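Local coordinates for protein natural cytotoxicity triggering receptor 2 (Homo sapiens, PDB 1HKF) that acts as a cytotoxicity-activating receptor of natural killer cells that may make activated cells more efficient at lysing tumour cells, here as its extracellular immunoglobulin V-set domain, at residues 70-75 and 89-94; 18-23 and 28-33; 53-58 and 98-103; 39-44 and 77-82; 102-105 and 110-113. All coordinates share one frame; numbering follows the deposited sequence.

Contact 1 of 5, residues 70-75 and 89-94; sequences TSRFTI and TDLREE
R72 and T89 bring the two backbones together, their CA atoms 5.2 Å apart, where the amide N of T89 gives a 3.0 Å hydrogen bond to O of R72 within the type II' turn T70-F73. The side chain of R72 bends at CG-CD (chi3 32°), and its guanidinium then takes O of T89 side-on with two nitrogens. NE of R72 is 3.1 Å from O of T89. NH2 of R72 is 3.3 Å from O of T89. The carbonyl lies close to the guanidinium plane, while the two donors reach it from opposite faces of its own plane. One face of this flat group carries the guanidinium of R92: the planes are 20° apart, the centres 3.6 Å apart, and NE of R92 sits over the middle of R72. On the opposite face CE1 of F73 lies toward the rim. R92 is steadied from its own segment by a salt bridge, its NH1 standing 2.8 Å from OD2 of D90, and NH2 of R72 forms another with D95. L91 turns inward onto L119 and V121. Two like charges are thus stacked, and the acids D90 and D95, each paired with one arginine, probably offset the repulsion at this surface corner, where the turn before strand 73-78 meets the loop leading to strand 97-104.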
# COMPACT_ATOMS: atom_id res chain seq x y z
N THR A 70 8.72 14.84 -2.04
CA THR A 70 9.97 14.38 -2.74
C THR A 70 9.73 13.27 -3.79
O THR A 70 10.15 12.12 -3.65
CB THR A 70 11.21 14.00 -1.76
OG1 THR A 70 11.10 12.65 -1.28
CG2 THR A 70 11.31 14.97 -0.58
N SER A 71 9.03 13.66 -4.85
CA SER A 71 8.74 12.77 -5.96
C SER A 71 7.81 11.64 -5.57
O SER A 71 6.82 11.83 -4.87
CB SER A 71 10.04 12.19 -6.52
OG SER A 71 9.77 11.14 -7.44
N ARG A 72 8.15 10.49 -6.08
CA ARG A 72 7.32 9.30 -5.87
C ARG A 72 7.19 8.85 -4.41
O ARG A 72 6.34 8.00 -4.08
CB ARG A 72 7.85 8.16 -6.75
CG ARG A 72 8.29 8.56 -8.15
CD ARG A 72 9.15 7.49 -8.81
NE ARG A 72 8.78 6.14 -8.39
CZ ARG A 72 9.62 5.18 -8.09
NH1 ARG A 72 10.93 5.39 -8.15
NH2 ARG A 72 9.16 3.98 -7.72
N PHE A 73 8.02 9.39 -3.53
CA PHE A 73 8.03 8.98 -2.11
C PHE A 73 7.49 9.98 -1.13
O PHE A 73 7.83 11.16 -1.21
CB PHE A 73 9.44 8.64 -1.66
CG PHE A 73 10.32 8.04 -2.71
CD1 PHE A 73 10.24 6.68 -2.96
CD2 PHE A 73 11.21 8.80 -3.46
CE1 PHE A 73 11.04 6.09 -3.94
CE2 PHE A 73 12.00 8.22 -4.44
CZ PHE A 73 11.93 6.88 -4.68
N THR A 74 6.68 9.54 -0.18
CA THR A 74 6.19 10.49 0.81
C THR A 74 6.07 9.80 2.14
O THR A 74 6.10 8.59 2.18
CB THR A 74 4.82 11.03 0.46
OG1 THR A 74 3.88 9.95 0.46
CG2 THR A 74 4.87 11.67 -0.94
N ILE A 75 5.94 10.58 3.21
CA ILE A 75 5.77 10.02 4.54
C ILE A 75 4.68 10.82 5.23
O ILE A 75 4.58 12.00 5.06
CB ILE A 75 7.08 10.11 5.44
CG1 ILE A 75 8.08 9.04 5.05
CG2 ILE A 75 6.74 9.93 6.95
CD1 ILE A 75 9.47 9.20 5.70
N THR A 89 5.05 5.44 -4.89
CA THR A 89 4.09 5.26 -5.97
C THR A 89 4.79 4.88 -7.24
O THR A 89 6.06 5.02 -7.37
CB THR A 89 3.23 6.54 -6.26
OG1 THR A 89 4.08 7.57 -6.70
CG2 THR A 89 2.52 7.04 -5.04
N ASP A 90 3.99 4.31 -8.14
CA ASP A 90 4.52 3.94 -9.44
C ASP A 90 5.74 3.02 -9.36
O ASP A 90 6.78 3.31 -9.96
CB ASP A 90 4.92 5.20 -10.20
CG ASP A 90 5.17 4.91 -11.67
OD1 ASP A 90 4.35 4.10 -12.25
OD2 ASP A 90 6.16 5.46 -12.24
N LEU A 91 5.63 1.92 -8.63
CA LEU A 91 6.78 1.02 -8.50
C LEU A 91 7.29 0.54 -9.86
O LEU A 91 6.50 0.29 -10.78
CB LEU A 91 6.43 -0.21 -7.64
CG LEU A 91 6.05 0.15 -6.19
CD1 LEU A 91 5.39 -1.02 -5.42
CD2 LEU A 91 7.32 0.68 -5.50
N ARG A 92 8.62 0.46 -9.96
CA ARG A 92 9.36 -0.05 -11.09
C ARG A 92 10.25 -1.19 -10.58
O ARG A 92 10.65 -1.23 -9.38
CB ARG A 92 10.28 1.01 -11.71
CG ARG A 92 9.52 2.00 -12.51
CD ARG A 92 9.05 3.10 -11.60
NE ARG A 92 10.14 4.02 -11.36
CZ ARG A 92 10.08 5.31 -11.66
NH1 ARG A 92 8.97 5.80 -12.18
NH2 ARG A 92 11.15 6.07 -11.45
N GLU A 93 10.61 -2.08 -11.49
CA GLU A 93 11.45 -3.23 -11.19
C GLU A 93 12.72 -2.82 -10.41
O GLU A 93 13.13 -3.53 -9.48
CB GLU A 93 11.83 -3.91 -12.51
CG GLU A 93 12.67 -5.20 -12.39
CD GLU A 93 13.24 -5.65 -13.76
OE1 GLU A 93 14.48 -5.48 -14.01
OE2 GLU A 93 12.44 -6.17 -14.56
N GLU A 94 13.30 -1.68 -10.79
CA GLU A 94 14.50 -1.13 -10.22
C GLU A 94 14.36 -0.67 -8.79
O GLU A 94 15.37 -0.34 -8.16
CB GLU A 94 15.00 0.06 -11.02
CG GLU A 94 15.57 -0.27 -12.37
CD GLU A 94 14.49 -0.54 -13.41
OE1 GLU A 94 13.29 -0.29 -13.10
OE2 GLU A 94 14.87 -1.00 -14.53

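Contact 2 of 5, residues 18-23 and 28-33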
# COMPACT_ATOMS: atom_id res chain seq x y z
N GLN A 18 12.06 -8.01 6.29
CA GLN A 18 10.71 -8.47 6.05
C GLN A 18 10.49 -8.25 4.54
O GLN A 18 10.89 -7.21 3.98
CB GLN A 18 9.76 -7.69 6.90
CG GLN A 18 9.85 -8.17 8.32
CD GLN A 18 9.01 -7.35 9.25
OE1 GLN A 18 7.82 -7.61 9.45
NE2 GLN A 18 9.63 -6.32 9.83
N VAL A 19 9.92 -9.25 3.89
CA VAL A 19 9.72 -9.20 2.43
C VAL A 19 8.46 -8.51 2.00
O VAL A 19 7.39 -8.85 2.42
CB VAL A 19 9.77 -10.62 1.83
CG1 VAL A 19 9.34 -10.61 0.33
CG2 VAL A 19 11.18 -11.12 1.95
N LEU A 20 8.59 -7.49 1.18
CA LEU A 20 7.38 -6.81 0.68
C LEU A 20 7.40 -7.10 -0.82
O LEU A 20 8.42 -7.01 -1.45
CB LEU A 20 7.50 -5.30 0.88
CG LEU A 20 7.66 -4.89 2.35
CD1 LEU A 20 7.52 -3.41 2.40
CD2 LEU A 20 6.60 -5.52 3.24
N GLN A 21 6.26 -7.40 -1.39
CA GLN A 21 6.25 -7.76 -2.82
C GLN A 21 5.08 -7.13 -3.56
O GLN A 21 3.95 -7.20 -3.09
CB GLN A 21 6.18 -9.30 -2.95
CG GLN A 21 5.97 -9.80 -4.36
CD GLN A 21 6.31 -11.31 -4.56
OE1 GLN A 21 6.61 -12.07 -3.59
NE2 GLN A 21 6.27 -11.75 -5.83
N SER A 22 5.33 -6.55 -4.72
CA SER A 22 4.22 -5.99 -5.49
C SER A 22 4.59 -6.08 -6.97
O SER A 22 5.54 -6.77 -7.31
CB SER A 22 4.00 -4.52 -5.13
OG SER A 22 2.75 -4.04 -5.63
N VAL A 23 3.84 -5.38 -7.83
CA VAL A 23 4.12 -5.40 -9.25
C VAL A 23 4.22 -3.99 -9.77
O VAL A 23 3.70 -3.06 -9.16
CB VAL A 23 3.05 -6.22 -10.05
CG1 VAL A 23 3.08 -7.68 -9.59
CG2 VAL A 23 1.66 -5.65 -9.89
N LEU A 28 3.23 1.28 -3.11
CA LEU A 28 3.56 0.57 -1.87
C LEU A 28 3.40 1.46 -0.64
O LEU A 28 3.84 2.61 -0.64
CB LEU A 28 4.99 0.09 -1.88
CG LEU A 28 5.17 -0.67 -0.57
CD1 LEU A 28 4.00 -1.72 -0.30
CD2 LEU A 28 6.48 -1.31 -0.64
N THR A 29 2.78 0.89 0.39
CA THR A 29 2.56 1.55 1.68
C THR A 29 3.32 0.77 2.75
O THR A 29 3.17 -0.45 2.85
CB THR A 29 1.09 1.45 2.04
OG1 THR A 29 0.33 2.10 1.01
CG2 THR A 29 0.81 2.11 3.34
N VAL A 30 4.14 1.47 3.55
CA VAL A 30 4.86 0.80 4.65
C VAL A 30 4.63 1.55 5.98
O VAL A 30 4.90 2.76 6.10
CB VAL A 30 6.39 0.77 4.40
CG1 VAL A 30 7.11 0.04 5.54
CG2 VAL A 30 6.69 0.05 3.11
N ARG A 31 4.09 0.85 6.98
CA ARG A 31 3.88 1.44 8.28
C ARG A 31 5.00 1.01 9.27
O ARG A 31 5.37 -0.19 9.32
CB ARG A 31 2.56 0.98 8.85
CG ARG A 31 1.45 1.87 8.53
CD ARG A 31 0.23 1.04 8.34
NE ARG A 31 -0.52 0.88 9.59
CZ ARG A 31 -1.61 1.60 9.86
NH1 ARG A 31 -2.04 2.51 8.99
NH2 ARG A 31 -2.29 1.38 10.97
N CYS A 32 5.52 1.97 10.03
CA CYS A 32 6.55 1.70 11.05
C CYS A 32 6.07 2.35 12.34
O CYS A 32 5.90 3.58 12.40
CB CYS A 32 7.92 2.22 10.61
SG CYS A 32 8.74 1.11 9.35
N GLN A 33 5.79 1.54 13.35
CA GLN A 33 5.33 2.12 14.59
C GLN A 33 6.49 2.41 15.56
O GLN A 33 7.61 1.96 15.34
CB GLN A 33 4.29 1.24 15.23
CG GLN A 33 4.79 -0.06 15.66
CD GLN A 33 3.68 -0.85 16.36
OE1 GLN A 33 2.50 -0.45 16.31
NE2 GLN A 33 4.04 -1.96 17.01
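L20 swings CG away from its carbonyl carbon (chi1 -60°) and L28 swings its own away from the backbone N (chi1 -178°), which brings one methyl of each leucine into the space between the two strands. CD1 of L20 does all the touching on its side. It meets CD2 of L28 at 3.8 Å, the two side chains crossing at about a right angle, and it rests against CG2 of V30 at 3.6 Å. A single methyl therefore sits against two residues that lie two apart on strand 28-33, both facing the same way. All three side chains are buried, and the contact is purely apolar. In the V-set sandwich the strands 18-22 and 28-33 belong to different sheets: 18-22 runs parallel to 111-121 at the edge of one, and 28-33 pairs with 83-88 in the other. The leucines and the valine fill the layer between, with F117 against both L20 and V30, and with L119 and L91 against L28. Further along strand 28-33, C32 is joined to C101 by the disulfide that spans the two sheets. Both strands are also met by the second subunit; R31 N is hydrogen-bonded to OE1 of Q26 of that subunit.

Contact 3 of 5, residues 53-58 and 98-103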
# COMPACT_ATOMS: atom_id res chain seq x y z
N LEU A 53 26.86 -0.63 4.63
CA LEU A 53 27.02 0.46 5.54
C LEU A 53 26.61 1.79 4.93
O LEU A 53 27.01 2.85 5.43
CB LEU A 53 28.48 0.57 6.00
CG LEU A 53 29.01 -0.59 6.83
CD1 LEU A 53 30.49 -0.42 7.12
CD2 LEU A 53 28.23 -0.72 8.13
N VAL A 54 25.80 1.77 3.86
CA VAL A 54 25.27 2.97 3.19
C VAL A 54 23.80 2.77 2.85
O VAL A 54 23.45 1.85 2.13
CB VAL A 54 26.03 3.27 1.91
CG1 VAL A 54 25.59 4.58 1.28
CG2 VAL A 54 27.53 3.30 2.16
N CYS A 55 22.96 3.65 3.39
CA CYS A 55 21.53 3.62 3.14
C CYS A 55 21.23 5.04 2.68
O CYS A 55 21.30 5.98 3.47
CB CYS A 55 20.74 3.30 4.42
SG CYS A 55 18.98 2.77 4.12
N ILE A 56 20.91 5.18 1.40
CA ILE A 56 20.59 6.45 0.76
C ILE A 56 19.18 6.96 1.12
O ILE A 56 18.17 6.26 0.89
CB ILE A 56 20.69 6.26 -0.73
CG1 ILE A 56 22.12 5.80 -1.05
CG2 ILE A 56 20.23 7.53 -1.47
CD1 ILE A 56 22.55 6.08 -2.44
N ARG A 57 19.11 8.17 1.66
CA ARG A 57 17.83 8.75 2.10
C ARG A 57 16.94 9.06 0.94
O ARG A 57 17.35 9.78 0.05
CB ARG A 57 18.06 10.03 2.88
CG ARG A 57 16.80 10.58 3.55
CD ARG A 57 16.37 9.67 4.70
NE ARG A 57 17.36 9.65 5.79
CZ ARG A 57 17.57 10.67 6.63
NH1 ARG A 57 16.85 11.79 6.52
NH2 ARG A 57 18.49 10.58 7.58
N LEU A 58 15.72 8.55 0.95
CA LEU A 58 14.79 8.80 -0.14
C LEU A 58 13.77 9.88 0.24
O LEU A 58 13.39 10.70 -0.58
CB LEU A 58 14.08 7.50 -0.53
CG LEU A 58 15.07 6.43 -1.04
CD1 LEU A 58 14.36 5.17 -1.41
CD2 LEU A 58 15.78 6.95 -2.24
N HIS A 98 16.77 -3.66 -0.74
CA HIS A 98 16.62 -3.58 0.73
C HIS A 98 16.40 -2.13 1.11
O HIS A 98 17.04 -1.24 0.57
CB HIS A 98 17.90 -4.09 1.43
CG HIS A 98 17.97 -5.58 1.52
ND1 HIS A 98 18.81 -6.34 0.73
CD2 HIS A 98 17.26 -6.47 2.26
CE1 HIS A 98 18.61 -7.62 0.97
NE2 HIS A 98 17.67 -7.73 1.90
N TYR A 99 15.51 -1.93 2.06
CA TYR A 99 15.15 -0.59 2.54
C TYR A 99 15.04 -0.64 4.06
O TYR A 99 14.85 -1.70 4.65
CB TYR A 99 13.75 -0.18 2.02
CG TYR A 99 13.63 0.11 0.52
CD1 TYR A 99 13.58 -0.91 -0.42
CD2 TYR A 99 13.63 1.42 0.06
CE1 TYR A 99 13.54 -0.64 -1.79
CE2 TYR A 99 13.57 1.72 -1.32
CZ TYR A 99 13.53 0.68 -2.24
OH TYR A 99 13.50 0.99 -3.61
N TRP A 100 15.10 0.53 4.68
CA TRP A 100 14.90 0.64 6.13
C TRP A 100 14.06 1.86 6.40
O TRP A 100 14.24 2.90 5.76
CB TRP A 100 16.21 0.95 6.88
CG TRP A 100 17.28 -0.07 6.85
CD1 TRP A 100 18.16 -0.31 5.84
CD2 TRP A 100 17.64 -0.94 7.91
NE1 TRP A 100 19.05 -1.27 6.20
CE2 TRP A 100 18.75 -1.68 7.48
CE3 TRP A 100 17.13 -1.17 9.20
CZ2 TRP A 100 19.38 -2.64 8.29
CZ3 TRP A 100 17.75 -2.12 10.02
CH2 TRP A 100 18.86 -2.85 9.56
N CYS A 101 13.14 1.74 7.33
CA CYS A 101 12.45 2.92 7.77
C CYS A 101 13.28 3.20 9.09
O CYS A 101 13.57 2.28 9.86
CB CYS A 101 10.97 2.64 8.04
SG CYS A 101 10.73 1.52 9.40
N ARG A 102 13.76 4.43 9.25
CA ARG A 102 14.56 4.80 10.41
C ARG A 102 13.96 5.97 11.19
O ARG A 102 13.25 6.80 10.64
CB ARG A 102 15.97 5.13 9.98
CG ARG A 102 16.76 3.91 9.63
CD ARG A 102 18.11 4.25 9.05
NE ARG A 102 18.90 3.04 8.93
CZ ARG A 102 20.08 2.97 8.32
NH1 ARG A 102 20.61 4.06 7.77
NH2 ARG A 102 20.73 1.82 8.27
N ILE A 103 14.23 6.00 12.49
CA ILE A 103 13.72 7.03 13.41
C ILE A 103 14.98 7.55 14.12
O ILE A 103 15.73 6.77 14.72
CB ILE A 103 12.77 6.38 14.42
CG1 ILE A 103 11.70 5.61 13.67
CG2 ILE A 103 12.19 7.42 15.31
CD1 ILE A 103 10.65 4.97 14.55
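C55 meets two side chains of strand 97-104. Its SG lies 3.6 Å from CD1 of W100 and 4.6 Å from the centroid of the five-membered ring, an oblique sulfur-aromatic contact at 64° from the ring normal. Its CB is 3.4 Å from NH1 of R102, and the sulfur stands over the rim of one face of that guanidinium. R102 reaches there with a chain extended from CG to NE, and it also lays NH2 over a face of W100, in a cation-pi contact. At the other end L58 points CD1 at the edge of the Y99 ring, 3.5 Å from CE2, the side chains crossing at about a right angle.

Farther out, SG of C55 is bonded to C47, the indole NE1 of W100 is held by E49, and OH of Y99 is hydrogen-bonded to the backbone O of D95 while its ring meets W46 nearly parallel. The axes of 54-58 and 98-103 come within 8.2 Å at 66°; strand 43-49 lies between 54-61 and 97-104 and pairs with both. The side chains bridge across an intervening strand of a V-set sheet, beside an extra disulfide, C47-C55, that supplements the C32-C101 bond characteristic of immunoglobulin domains.

Contact 4 of 5, residues 39-44 and 77-82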
# COMPACT_ATOMS: atom_id res chain seq x y z
N SER A 39 7.33 15.50 24.35
CA SER A 39 7.27 16.71 23.54
C SER A 39 8.41 16.73 22.53
O SER A 39 8.51 17.68 21.77
CB SER A 39 7.44 17.94 24.42
OG SER A 39 8.82 18.11 24.77
N LEU A 40 9.29 15.72 22.56
CA LEU A 40 10.44 15.71 21.64
C LEU A 40 10.10 15.03 20.27
O LEU A 40 9.43 13.97 20.23
CB LEU A 40 11.61 15.01 22.34
CG LEU A 40 12.47 15.95 23.19
CD1 LEU A 40 13.72 15.25 23.70
CD2 LEU A 40 12.89 17.10 22.33
N TYR A 41 10.56 15.63 19.17
CA TYR A 41 10.25 15.06 17.86
C TYR A 41 11.39 14.39 17.15
O TYR A 41 12.42 15.00 16.87
CB TYR A 41 9.64 16.09 16.88
CG TYR A 41 9.19 15.43 15.54
CD1 TYR A 41 9.94 15.57 14.37
CD2 TYR A 41 8.03 14.65 15.49
CE1 TYR A 41 9.54 14.95 13.18
CE2 TYR A 41 7.63 14.02 14.31
CZ TYR A 41 8.39 14.19 13.17
OH TYR A 41 7.99 13.60 12.03
N GLU A 42 11.18 13.13 16.80
CA GLU A 42 12.17 12.34 16.09
C GLU A 42 11.92 12.34 14.57
O GLU A 42 10.83 11.93 14.10
CB GLU A 42 12.14 10.91 16.60
CG GLU A 42 12.55 10.72 18.11
CD GLU A 42 12.59 9.22 18.50
OE1 GLU A 42 11.50 8.58 18.70
OE2 GLU A 42 13.71 8.68 18.59
N LYS A 43 12.89 12.80 13.80
CA LYS A 43 12.71 12.75 12.36
C LYS A 43 12.53 11.28 11.89
O LYS A 43 13.11 10.35 12.47
CB LYS A 43 13.88 13.39 11.67
CG LYS A 43 13.91 14.84 12.03
CD LYS A 43 15.01 15.57 11.33
CE LYS A 43 14.86 17.06 11.65
NZ LYS A 43 15.78 17.80 10.73
N LYS A 44 11.71 11.07 10.86
CA LYS A 44 11.44 9.71 10.36
C LYS A 44 12.03 9.67 8.97
O LYS A 44 11.94 10.67 8.23
CB LYS A 44 9.93 9.49 10.33
CG LYS A 44 9.20 9.84 11.68
CD LYS A 44 9.73 8.97 12.82
CE LYS A 44 8.86 9.04 14.07
NZ LYS A 44 8.63 10.49 14.46
N ASP A 77 3.63 11.27 9.04
CA ASP A 77 3.93 10.83 10.40
C ASP A 77 3.10 11.55 11.43
O ASP A 77 3.03 12.78 11.45
CB ASP A 77 5.40 11.05 10.71
CG ASP A 77 5.74 10.76 12.15
OD1 ASP A 77 5.21 9.75 12.65
OD2 ASP A 77 6.54 11.53 12.75
N ASP A 78 2.46 10.80 12.30
CA ASP A 78 1.70 11.44 13.33
C ASP A 78 1.97 10.76 14.67
O ASP A 78 1.45 9.68 14.92
CB ASP A 78 0.19 11.40 13.06
CG ASP A 78 -0.62 12.12 14.18
OD1 ASP A 78 0.02 12.68 15.13
OD2 ASP A 78 -1.86 12.13 14.13
N PRO A 79 2.76 11.42 15.56
CA PRO A 79 3.12 10.91 16.89
C PRO A 79 1.94 10.53 17.74
O PRO A 79 2.02 9.61 18.54
CB PRO A 79 3.94 12.04 17.50
CG PRO A 79 4.63 12.57 16.34
CD PRO A 79 3.53 12.65 15.28
N ASP A 80 0.83 11.25 17.60
CA ASP A 80 -0.37 10.93 18.37
C ASP A 80 -0.87 9.56 17.99
O ASP A 80 -1.56 8.93 18.79
CB ASP A 80 -1.50 11.90 18.08
CG ASP A 80 -1.20 13.32 18.56
OD1 ASP A 80 -0.47 13.47 19.58
OD2 ASP A 80 -1.71 14.27 17.91
N ALA A 81 -0.57 9.12 16.76
CA ALA A 81 -1.02 7.81 16.32
C ALA A 81 0.01 6.71 16.67
O ALA A 81 -0.34 5.55 16.79
CB ALA A 81 -1.29 7.80 14.81
N GLY A 82 1.27 7.10 16.84
CA GLY A 82 2.29 6.11 17.18
C GLY A 82 2.95 5.42 15.98
O GLY A 82 3.58 4.38 16.15
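OD2 of D77 is gripped by two donors from the other segment. OH of Y41 gives it a 2.6 Å hydrogen bond on its anti lone pair, and NZ of K44 comes to the syn side at 2.9 Å, 35° out of the carboxylate plane, as a salt bridge. The tyrosine and the aspartate approach from opposite directions, with the oxygen near the plane of the ring at its edge. Y41 gets there because its CG stands anti to the backbone N (chi1 -174°), and its OH is also hydrogen-bonded to S61. The K44 chain bends at chi2 and again at chi4, curling NZ back to O of E42, 2.7 Å away and in the carbonyl plane, so the ammonium links two acceptors. P79 adds an apolar touch, its CG in plane with the Y41 ring at the edge and 3.9 Å from CE2. OD1 of D77 is bound by Y34 OH, and the Y34 ring has a cation-pi contact with K44. With D77 and K44 both buried, the opposed charges probably stabilise each other's ionised form. Next along the chain, OD1 of D78 accepts from N of D80 at 3.0 Å in an Asx turn, and also pairs with R65. This polar cluster lies at one end of the V-set sandwich, tying residues at and before strand 43-49 in one sheet to strand 73-78 of the other and the turn after it.

Contact 5 of 5, residues 102-105 and 110-113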
# COMPACT_ATOMS: atom_id res chain seq x y z
N ARG A 102 13.76 4.43 9.25
CA ARG A 102 14.56 4.80 10.41
C ARG A 102 13.96 5.97 11.19
O ARG A 102 13.25 6.80 10.64
CB ARG A 102 15.97 5.13 9.98
CG ARG A 102 16.76 3.91 9.63
CD ARG A 102 18.11 4.25 9.05
NE ARG A 102 18.90 3.04 8.93
CZ ARG A 102 20.08 2.97 8.32
NH1 ARG A 102 20.61 4.06 7.77
NH2 ARG A 102 20.73 1.82 8.27
N ILE A 103 14.23 6.00 12.49
CA ILE A 103 13.72 7.03 13.41
C ILE A 103 14.98 7.55 14.12
O ILE A 103 15.73 6.77 14.72
CB ILE A 103 12.77 6.38 14.42
CG1 ILE A 103 11.70 5.61 13.67
CG2 ILE A 103 12.19 7.42 15.31
CD1 ILE A 103 10.65 4.97 14.55
N TYR A 104 15.21 8.86 13.99
CA TYR A 104 16.40 9.60 14.46
C TYR A 104 16.15 10.47 15.71
O TYR A 104 15.16 11.21 15.79
CB TYR A 104 16.91 10.50 13.34
CG TYR A 104 17.17 9.77 12.06
CD1 TYR A 104 18.39 9.12 11.84
CD2 TYR A 104 16.18 9.69 11.05
CE1 TYR A 104 18.63 8.42 10.66
CE2 TYR A 104 16.40 8.98 9.87
CZ TYR A 104 17.63 8.34 9.68
OH TYR A 104 17.85 7.62 8.53
N ARG A 105 17.07 10.39 16.67
CA ARG A 105 16.98 11.15 17.93
C ARG A 105 17.38 12.63 17.73
O ARG A 105 18.26 12.94 16.91
CB ARG A 105 17.83 10.45 19.04
CG ARG A 105 17.38 9.03 19.44
CD ARG A 105 17.95 8.61 20.79
NE ARG A 105 17.78 7.18 21.08
CZ ARG A 105 18.58 6.22 20.62
NH1 ARG A 105 19.61 6.52 19.84
NH2 ARG A 105 18.34 4.95 20.92
N SER A 110 21.06 9.89 16.26
CA SER A 110 21.34 8.47 16.35
C SER A 110 20.02 7.75 16.09
O SER A 110 18.94 8.30 16.34
CB SER A 110 21.87 8.11 17.75
OG SER A 110 20.88 8.29 18.76
N VAL A 111 20.09 6.51 15.65
CA VAL A 111 18.89 5.78 15.32
C VAL A 111 18.34 5.04 16.50
O VAL A 111 19.01 4.18 17.06
CB VAL A 111 19.20 4.80 14.17
CG1 VAL A 111 17.96 3.94 13.83
CG2 VAL A 111 19.67 5.60 12.95
N SER A 112 17.10 5.36 16.87
CA SER A 112 16.47 4.71 18.01
C SER A 112 15.65 3.50 17.63
O SER A 112 15.27 2.68 18.49
CB SER A 112 15.58 5.69 18.74
OG SER A 112 14.51 6.13 17.94
N LYS A 113 15.30 3.39 16.35
CA LYS A 113 14.54 2.25 15.87
C LYS A 113 14.69 2.23 14.36
O LYS A 113 14.77 3.27 13.70
CB LYS A 113 13.08 2.34 16.28
CG LYS A 113 12.16 1.16 15.79
CD LYS A 113 11.17 0.81 16.89
CE LYS A 113 9.83 0.26 16.40
NZ LYS A 113 10.01 -0.72 15.31
O HOH W 1 21.43 3.93 18.96
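Both backbone polar atoms of I103 are satisfied: its N donates to O of K113 at 3.0 Å, and its O accepts from N of S112 at 2.9 Å. A third backbone bond, from N of R105 to O of S110, is 2.8 Å long and nearly straight at 164°. Between these, Y104 and V111 form an antiparallel non-hydrogen-bonded pair, CA atoms 4.6 Å apart, and their side chains lie alongside each other with CG2 of V111 3.8 Å from CE1 of the tyrosine. Two CA-H...O contacts add to the backbone pairing, from V111 to O of I103 and from Y104 to O of S110.

R105 lies at the loop end of the hairpin. Its chain runs extended from CG to NE and then lays one guanidinium face over S112, whose CB stands over the rim. NH1 points to OG of S110, but the modelled separation is very short, so its exact length is doubtful. A water bridges the same NH1, which donates to it, and O of V111, which accepts from it at 3.1 Å. OG of S110 is also hydrogen-bonded to D108 in the connecting loop. OG of S112 has its strongest partner in E42 OE2. On the other face, I103 and K113 lie side by side, CD1 of the isoleucine 4.0 Å from CB of the lysine. The chain turns a corner at S112. This is the end of the hairpin of strands 97-104 and 111-121; strand 43-49 flanks 97-104 on its other side, with Y104 bonded through its backbone to K43.

In the fold
From the N terminus, contact 2 comes first, closing the short loop between strands 18-22 and 28-33 before any other contact opens. Residues 39-44 begin contact 4, and residues 53-58 begin contact 3 before contact 4 closes at 77-82, so these two cross. Contact 1 lies within the span of contact 3 and crosses contact 4; it pins the turn before strand 73-78 to the loop between strands 83-88 and 97-104. Contact 5 starts on residues R102 and I103, where contact 3 ends, and closes the last hairpin. Contacts 2 and 4 join the two sheets, with the C32-C101 disulfide linking contact 2 to contact 3, while contacts 3 and 5 stay within the larger sheet.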